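Local coordinates for uncharacterized protein (PDB 3P1Z) that probably belongs to the tRNA-splicing endonuclease family, whose members bind nucleic acid and cleave introns out of precursor tRNA, though its own activity is not established, at residues L120-G125 against P147-V152. Numbering follows the deposited sequence.
Sequences LVLSEG and PIVAIV
I148 and L120 meet at the start of a parallel ladder between strands 115-123 and 146-152; the axes of 120-123 and 147-152 lie 26° apart. The bond from L120 N to I148 O is less certain than those that follow. V149, beta-branched and so of a type common in strands, sends its side chain to the same face as L120 and L122; its CG2 meets L122 CD1 at 3.5 Å, the two side chains crossing at about a right angle. L122 chi1 (-52°) sets CG beside the backbone N. A150 is bonded through both its backbone N-H and its C=O: N donates to L120 O at 2.8 Å, and O accepts from L122 N at 3.0 Å. Its methyl shares the other face with V121 and V152, where alanine's small size suits close packing beneath helix 83-95, whose V88 touches all three. I151 returns to the face of L122, and its CA-H approaches L122 O at 3.5 Å. V152 N donates almost straight to L122 O (3.0 Å, 173°), while V152 CG2 lies 4.4 Å from V121 CG1. Past the paired strand ends, E124 N reaches V152 O in a weak bond of 3.3 Å; the E124 carboxylate is engaged by R154 and by a basic side chain on the chain of another protein, which would be expected to stabilise its negative charge. The chemistry implies a beta-alpha-beta crossover through helix 130-142 in the catalytic-type C-terminal domain, its parallel strands joined by three well-formed bonds, with mainly apolar faces and S123 OG held by D84.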
loop_
_atom_site.group_PDB
_atom_site.type_symbol
_atom_site.label_atom_id
_atom_site.label_comp_id
_atom_site.label_asym_id
_atom_site.label_seq_id
_atom_site.Cartn_x
_atom_site.Cartn_y
_atom_site.Cartn_z
ATOM N N LEU A 120 1.992 10.663 -19.068
ATOM C CA LEU A 120 1.754 9.266 -19.357
ATOM C C LEU A 120 0.450 8.898 -18.701
ATOM O O LEU A 120 0.252 9.198 -17.525
ATOM C CB LEU A 120 2.888 8.417 -18.806
ATOM C CG LEU A 120 2.782 6.907 -18.988
ATOM C CD1 LEU A 120 2.939 6.526 -20.443
ATOM C CD2 LEU A 120 3.845 6.220 -18.162
ATOM N N VAL A 121 -0.441 8.272 -19.470
ATOM C CA VAL A 121 -1.760 7.867 -18.984
ATOM C C VAL A 121 -1.734 6.399 -18.600
ATOM O O VAL A 121 -1.403 5.556 -19.414
ATOM C CB VAL A 121 -2.862 8.080 -20.051
ATOM C CG1 VAL A 121 -4.250 7.812 -19.474
ATOM C CG2 VAL A 121 -2.797 9.482 -20.618
ATOM N N LEU A 122 -2.083 6.107 -17.352
ATOM C CA LEU A 122 -2.122 4.736 -16.858
ATOM C C LEU A 122 -3.488 4.443 -16.268
ATOM O O LEU A 122 -4.137 5.341 -15.750
ATOM C CB LEU A 122 -1.050 4.526 -15.787
ATOM C CG LEU A 122 0.372 4.944 -16.167
ATOM C CD1 LEU A 122 1.232 5.076 -14.916
ATOM C CD2 LEU A 122 0.959 3.950 -17.130
ATOM N N SER A 123 -3.903 3.181 -16.330
ATOM C CA SER A 123 -5.254 2.770 -15.954
ATOM C C SER A 123 -5.295 1.593 -14.964
ATOM O O SER A 123 -4.897 0.477 -15.293
ATOM C CB SER A 123 -6.041 2.369 -17.212
ATOM O OG SER A 123 -5.650 3.141 -18.340
ATOM N N GLU A 124 -5.806 1.831 -13.764
ATOM C CA GLU A 124 -6.007 0.753 -12.808
ATOM C C GLU A 124 -6.370 -0.524 -13.546
ATOM O O GLU A 124 -7.221 -0.497 -14.422
ATOM C CB GLU A 124 -7.126 1.119 -11.840
ATOM C CG GLU A 124 -7.530 0.010 -10.900
ATOM C CD GLU A 124 -8.471 0.499 -9.817
ATOM O OE1 GLU A 124 -9.078 -0.339 -9.136
ATOM O OE2 GLU A 124 -8.613 1.720 -9.634
ATOM N N GLY A 125 -5.711 -1.629 -13.213
ATOM C CA GLY A 125 -5.972 -2.906 -13.855
ATOM C C GLY A 125 -4.951 -3.255 -14.924
ATOM O O GLY A 125 -4.852 -4.396 -15.391
ATOM N N PRO A 147 8.281 15.145 -16.491
ATOM C CA PRO A 147 7.603 13.848 -16.520
ATOM C C PRO A 147 6.296 13.841 -15.713
ATOM O O PRO A 147 6.321 13.884 -14.485
ATOM C CB PRO A 147 8.629 12.901 -15.868
ATOM C CG PRO A 147 9.832 13.756 -15.521
ATOM C CD PRO A 147 9.357 15.160 -15.493
ATOM N N ILE A 148 5.157 13.777 -16.386
ATOM C CA ILE A 148 3.902 13.729 -15.648
ATOM C C ILE A 148 3.254 12.359 -15.759
ATOM O O ILE A 148 3.384 11.679 -16.774
ATOM C CB ILE A 148 2.945 14.868 -16.056
ATOM C CG1 ILE A 148 3.620 16.223 -15.804
ATOM C CG2 ILE A 148 1.620 14.778 -15.302
ATOM C CD1 ILE A 148 3.902 16.509 -14.346
ATOM N N VAL A 149 2.590 11.945 -14.686
ATOM C CA VAL A 149 1.854 10.687 -14.679
ATOM C C VAL A 149 0.394 10.952 -14.293
ATOM O O VAL A 149 0.093 11.591 -13.280
ATOM C CB VAL A 149 2.529 9.631 -13.764
ATOM C CG1 VAL A 149 1.815 9.522 -12.426
ATOM C CG2 VAL A 149 2.578 8.293 -14.437
ATOM N N ALA A 150 -0.515 10.492 -15.137
ATOM C CA ALA A 150 -1.936 10.628 -14.847
ATOM C C ALA A 150 -2.569 9.254 -14.670
ATOM O O ALA A 150 -2.610 8.440 -15.597
ATOM C CB ALA A 150 -2.652 11.430 -15.937
ATOM N N ILE A 151 -3.042 8.995 -13.464
ATOM C CA ILE A 151 -3.674 7.729 -13.179
ATOM C C ILE A 151 -5.173 7.878 -13.114
ATOM O O ILE A 151 -5.709 8.693 -12.375
ATOM C CB ILE A 151 -3.146 7.124 -11.886
ATOM C CG1 ILE A 151 -1.640 6.908 -12.035
ATOM C CG2 ILE A 151 -3.870 5.808 -11.574
ATOM C CD1 ILE A 151 -0.843 7.421 -10.895
ATOM N N VAL A 152 -5.843 7.076 -13.917
ATOM C CA VAL A 152 -7.277 7.075 -13.945
ATOM C C VAL A 152 -7.691 5.803 -13.262
ATOM O O VAL A 152 -7.415 4.725 -13.756
ATOM C CB VAL A 152 -7.786 7.089 -15.403
ATOM C CG1 VAL A 152 -9.312 7.227 -15.445
ATOM C CG2 VAL A 152 -7.109 8.210 -16.176
#